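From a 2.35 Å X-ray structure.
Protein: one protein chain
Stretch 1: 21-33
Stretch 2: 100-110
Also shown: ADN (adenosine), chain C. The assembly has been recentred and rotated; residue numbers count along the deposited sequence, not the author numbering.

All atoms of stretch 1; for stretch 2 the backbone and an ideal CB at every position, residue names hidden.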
# COMPACT_ATOMS: atom_id res chain seq x y z
N SER A 21 -16.53 -12.72 24.91
CA SER A 21 -17.17 -14.00 25.14
C SER A 21 -17.90 -14.38 23.88
O SER A 21 -18.50 -13.54 23.23
CB SER A 21 -18.13 -13.95 26.32
OG SER A 21 -18.81 -12.72 26.34
N GLU A 22 -17.80 -15.64 23.51
CA GLU A 22 -18.49 -16.16 22.36
C GLU A 22 -19.29 -17.29 22.90
O GLU A 22 -19.01 -17.77 23.99
CB GLU A 22 -17.50 -16.70 21.31
CG GLU A 22 -16.43 -15.71 20.82
CD GLU A 22 -16.96 -14.54 19.98
OE1 GLU A 22 -18.18 -14.45 19.73
OE2 GLU A 22 -16.13 -13.71 19.57
N GLU A 23 -20.30 -17.70 22.15
CA GLU A 23 -20.98 -18.98 22.41
C GLU A 23 -21.18 -19.70 21.08
O GLU A 23 -21.56 -19.09 20.07
CB GLU A 23 -22.32 -18.82 23.13
CG GLU A 23 -23.01 -20.20 23.37
CD GLU A 23 -24.02 -20.23 24.53
OE1 GLU A 23 -23.71 -19.76 25.66
OE2 GLU A 23 -25.14 -20.75 24.30
N ALA A 24 -20.87 -20.98 21.07
CA ALA A 24 -20.95 -21.75 19.84
C ALA A 24 -20.89 -23.26 20.15
O ALA A 24 -20.10 -23.70 20.99
CB ALA A 24 -19.85 -21.32 18.90
N PHE A 25 -21.75 -24.02 19.48
CA PHE A 25 -21.84 -25.46 19.67
C PHE A 25 -22.14 -25.87 21.10
O PHE A 25 -21.78 -26.97 21.50
CB PHE A 25 -20.58 -26.16 19.17
CG PHE A 25 -20.47 -26.16 17.68
CD1 PHE A 25 -19.94 -25.07 17.01
CD2 PHE A 25 -20.92 -27.25 16.94
CE1 PHE A 25 -19.86 -25.08 15.64
CE2 PHE A 25 -20.84 -27.26 15.59
CZ PHE A 25 -20.30 -26.18 14.92
N GLY A 26 -22.81 -25.00 21.85
CA GLY A 26 -23.15 -25.27 23.24
C GLY A 26 -22.08 -24.86 24.24
O GLY A 26 -22.21 -25.10 25.43
N LEU A 27 -21.02 -24.24 23.76
CA LEU A 27 -19.90 -23.90 24.61
C LEU A 27 -19.88 -22.40 24.72
O LEU A 27 -20.07 -21.70 23.72
CB LEU A 27 -18.55 -24.35 24.01
CG LEU A 27 -18.21 -25.83 23.83
CD1 LEU A 27 -19.09 -26.49 22.77
CD2 LEU A 27 -16.72 -25.97 23.45
N GLU A 28 -19.61 -21.93 25.93
CA GLU A 28 -19.47 -20.51 26.22
C GLU A 28 -18.01 -20.31 26.57
O GLU A 28 -17.49 -21.06 27.40
CB GLU A 28 -20.37 -20.14 27.40
CG GLU A 28 -20.90 -18.73 27.29
CD GLU A 28 -21.99 -18.43 28.34
OE1 GLU A 28 -22.58 -19.37 28.93
OE2 GLU A 28 -22.25 -17.23 28.57
N TYR A 29 -17.36 -19.34 25.93
CA TYR A 29 -15.91 -19.19 26.10
C TYR A 29 -15.47 -17.74 25.94
O TYR A 29 -16.25 -16.91 25.49
CB TYR A 29 -15.10 -20.14 25.17
CG TYR A 29 -15.22 -19.91 23.66
CD1 TYR A 29 -14.13 -19.48 22.90
CD2 TYR A 29 -16.41 -20.15 22.99
CE1 TYR A 29 -14.24 -19.30 21.49
CE2 TYR A 29 -16.54 -19.97 21.60
CZ TYR A 29 -15.46 -19.54 20.85
OH TYR A 29 -15.64 -19.35 19.49
N LEU A 30 -14.24 -17.45 26.36
CA LEU A 30 -13.63 -16.14 26.15
C LEU A 30 -12.59 -16.27 25.05
O LEU A 30 -11.86 -17.27 25.01
CB LEU A 30 -13.00 -15.64 27.43
CG LEU A 30 -14.01 -15.36 28.57
CD1 LEU A 30 -14.50 -16.67 29.31
CD2 LEU A 30 -13.42 -14.40 29.56
N ARG A 31 -12.55 -15.29 24.14
CA ARG A 31 -11.70 -15.35 22.95
C ARG A 31 -10.83 -14.12 22.81
O ARG A 31 -11.34 -13.00 22.81
CB ARG A 31 -12.57 -15.45 21.71
CG ARG A 31 -11.80 -15.53 20.40
CD ARG A 31 -12.74 -15.65 19.23
NE ARG A 31 -13.40 -14.39 18.89
CZ ARG A 31 -12.90 -13.42 18.12
NH1 ARG A 31 -11.70 -13.51 17.59
NH2 ARG A 31 -13.62 -12.35 17.87
N PHE A 32 -9.53 -14.33 22.68
CA PHE A 32 -8.59 -13.22 22.46
C PHE A 32 -8.64 -12.75 21.02
O PHE A 32 -8.17 -13.43 20.10
CB PHE A 32 -7.16 -13.61 22.87
CG PHE A 32 -6.88 -13.36 24.32
CD1 PHE A 32 -7.14 -14.33 25.26
CD2 PHE A 32 -6.41 -12.13 24.74
CE1 PHE A 32 -6.89 -14.07 26.62
CE2 PHE A 32 -6.17 -11.85 26.10
CZ PHE A 32 -6.40 -12.81 27.04
N ASN A 33 -9.23 -11.57 20.81
CA ASN A 33 -9.44 -11.05 19.47
C ASN A 33 -8.17 -10.47 18.88
O ASN A 33 -7.97 -10.49 17.68
CB ASN A 33 -10.54 -9.99 19.49
CG ASN A 33 -10.87 -9.48 18.11
OD1 ASN A 33 -11.52 -10.16 17.33
ND2 ASN A 33 -10.40 -8.26 17.80
N UNK A 100 -7.79 -19.44 13.50
CA UNK A 100 -6.65 -18.76 14.07
C UNK A 100 -7.14 -17.72 15.02
O UNK A 100 -6.48 -17.47 16.05
CB UNK A 100 -5.76 -18.14 12.99
N UNK A 101 -8.28 -17.10 14.65
CA UNK A 101 -8.87 -16.04 15.45
C UNK A 101 -9.46 -16.53 16.75
O UNK A 101 -9.74 -15.74 17.64
CB UNK A 101 -9.95 -15.32 14.64
N UNK A 102 -9.68 -17.84 16.86
CA UNK A 102 -10.22 -18.42 18.07
C UNK A 102 -11.71 -18.67 18.04
O UNK A 102 -12.29 -18.94 19.07
CB UNK A 102 -9.89 -17.51 19.26
N UNK A 103 -12.33 -18.59 16.86
CA UNK A 103 -13.71 -19.02 16.75
C UNK A 103 -13.77 -20.54 16.58
O UNK A 103 -12.85 -21.17 16.02
CB UNK A 103 -14.40 -18.32 15.58
N UNK A 104 -14.86 -21.14 17.04
CA UNK A 104 -15.13 -22.53 16.70
C UNK A 104 -15.65 -22.52 15.29
O UNK A 104 -16.72 -21.98 15.02
CB UNK A 104 -16.12 -23.19 17.66
N UNK A 105 -14.86 -23.12 14.40
CA UNK A 105 -15.15 -23.13 12.96
C UNK A 105 -16.21 -24.16 12.68
O UNK A 105 -15.98 -25.36 12.88
CB UNK A 105 -13.89 -23.42 12.14
N UNK A 106 -17.39 -23.72 12.23
CA UNK A 106 -18.48 -24.66 11.96
C UNK A 106 -18.17 -25.61 10.79
O UNK A 106 -18.62 -26.75 10.78
CB UNK A 106 -19.77 -23.88 11.66
N UNK A 107 -17.40 -25.14 9.82
CA UNK A 107 -17.05 -26.00 8.70
C UNK A 107 -16.02 -27.03 9.13
O UNK A 107 -16.27 -28.23 8.98
CB UNK A 107 -16.52 -25.17 7.53
N UNK A 108 -14.88 -26.58 9.65
CA UNK A 108 -13.80 -27.48 10.09
C UNK A 108 -14.31 -28.46 11.16
O UNK A 108 -14.02 -29.64 11.09
CB UNK A 108 -12.62 -26.67 10.64
N UNK A 109 -15.05 -27.98 12.14
CA UNK A 109 -15.65 -28.87 13.16
C UNK A 109 -16.62 -29.91 12.58
O UNK A 109 -16.60 -31.05 12.99
CB UNK A 109 -16.39 -28.03 14.20
N UNK A 110 -17.49 -29.50 11.65
CA UNK A 110 -18.40 -30.43 10.96
C UNK A 110 -17.62 -31.53 10.22
O UNK A 110 -17.99 -32.70 10.20
CB UNK A 110 -19.29 -29.67 9.97
O5' ADN C . 2.16 -18.23 10.44
C5' ADN C . 2.48 -19.31 9.57
C4' ADN C . 1.21 -20.08 9.22
O4' ADN C . 1.45 -21.08 8.18
C3' ADN C . 0.70 -20.85 10.43
O3' ADN C . -0.21 -20.13 11.27
C2' ADN C . 0.07 -22.10 9.83
O2' ADN C . -1.34 -21.98 9.77
C1' ADN C . 0.63 -22.24 8.42
N9 ADN C . 1.48 -23.43 8.23
C8 ADN C . 1.46 -24.19 7.11
N7 ADN C . 2.33 -25.22 7.17
C5 ADN C . 2.95 -25.09 8.37
C6 ADN C . 4.02 -25.82 9.06
N6 ADN C . 4.54 -26.91 8.43
N1 ADN C . 4.38 -25.41 10.32
C2 ADN C . 3.82 -24.31 10.89
N3 ADN C . 2.85 -23.57 10.29
C4 ADN C . 2.38 -23.92 9.07

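Stretch 1 is a hairpin, strands 21-24 and 27-32 joined by a type I' turn. Position 100 has an ideal CB with nothing of stretch 1 within 5.5 Å; adenosine lies on that side, and a polar or charged chain would suit. It is Arg 100, whose NE comes 3.6 Å from adenosine O3'.

At position 101 the ideal CB points sideways, 3.9 Å from Arg 31 NH1, so a small residue would suit but is not dictated. It is Gly 101, whose O accepts from Arg 31 NH1 at 3.0 Å and 163°.

At position 102, phi/psi of 98/12 would jam a CB against the preceding carbonyl O, and the ideal CB would stand 3.0 Å from Arg 31 CG, a clash. Glycine is called for, and Gly 102 is found; its O accepts a weak hydrogen bond from Tyr 29 OH at 3.4 Å.

From position 103 the CB leaves sideways, 4.2 Å from Tyr 29 OH. The Arg 31 guanidinium offers a flat cationic surface, its NE held by a salt bridge to Glu 22 OE2 (2.9 Å). An aromatic ring could stack there. Phe 103 (chi1 m) does so: the centres are 3.7 Å apart and the planes at 26°, giving a stack with cation-pi character.

Position 104 points toward the hairpin, its ideal CB 4.3 Å from Phe 25 CD1 and 4.4 Å from Ala 24 CB. This apolar setting favours a branched aliphatic. Ile 104 places CG2 3.6 Å from Phe 25 CD1 and CD1 4.0 Å from Leu 27 CD2, while its backbone N donates to Tyr 29 OH (3.1 Å).

Position 105 points away, just before a helix, where a capping acceptor would suit; in Cys 105, SG accepts from the backbone N of position 108 (3.2 Å).

Position 106 opens the helix at phi -66, compatible with proline, and its ideal CB is 4.0 Å from Phe 25 CZ. Pro 106 CA lies 3.8 Å from Phe 25 CZ.

At positions 107 and 108 no atom of stretch 1 comes within 5.5 Å of the ideal CB, so stretch 1 admits many side chains; they are Phe 107 and Thr 108. Position 109 faces Phe 25, and a small or medium chain fits; Thr 109 CG2 lies 4.3 Å from Phe 25 CE2. The ideal CB of position 110 again has nothing of stretch 1 within 5.5 Å, leaving many side chains possible; it is Asp 110.

Stretch 2, residues 100-110: RGGFICPFTTD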
# COMPACT_ATOMS: atom_id res chain seq x y z
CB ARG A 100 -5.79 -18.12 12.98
CG ARG A 100 -4.54 -17.48 13.51
CD ARG A 100 -3.34 -18.40 13.82
NE ARG A 100 -2.15 -17.75 13.24
CZ ARG A 100 -1.05 -17.32 13.87
NH1 ARG A 100 -0.88 -17.52 15.16
NH2 ARG A 100 -0.09 -16.70 13.19
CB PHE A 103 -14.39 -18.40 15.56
CG PHE A 103 -14.46 -16.90 15.60
CD1 PHE A 103 -15.50 -16.26 16.27
CD2 PHE A 103 -13.52 -16.13 14.92
CE1 PHE A 103 -15.61 -14.90 16.28
CE2 PHE A 103 -13.61 -14.73 14.94
CZ PHE A 103 -14.68 -14.12 15.63
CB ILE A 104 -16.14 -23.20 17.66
CG1 ILE A 104 -15.61 -23.16 19.09
CG2 ILE A 104 -16.36 -24.67 17.26
CD1 ILE A 104 -16.52 -23.79 20.08
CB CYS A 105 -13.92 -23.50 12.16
SG CYS A 105 -14.34 -23.49 10.38
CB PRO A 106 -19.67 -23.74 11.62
CG PRO A 106 -19.27 -22.39 11.94
CD PRO A 106 -17.79 -22.31 12.03
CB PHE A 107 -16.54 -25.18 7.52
CG PHE A 107 -15.83 -25.99 6.47
CD1 PHE A 107 -16.53 -26.70 5.55
CD2 PHE A 107 -14.45 -26.02 6.43
CE1 PHE A 107 -15.90 -27.41 4.57
CE2 PHE A 107 -13.81 -26.76 5.47
CZ PHE A 107 -14.53 -27.44 4.53
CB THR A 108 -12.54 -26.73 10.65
OG1 THR A 108 -12.25 -25.60 9.82
CG2 THR A 108 -11.29 -27.70 10.82
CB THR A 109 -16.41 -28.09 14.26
OG1 THR A 109 -15.53 -27.17 14.85
CG2 THR A 109 -16.97 -29.06 15.34
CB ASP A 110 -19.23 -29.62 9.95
CG ASP A 110 -20.13 -30.48 9.08
OD1 ASP A 110 -19.59 -31.22 8.24
OD2 ASP A 110 -21.36 -30.41 9.24
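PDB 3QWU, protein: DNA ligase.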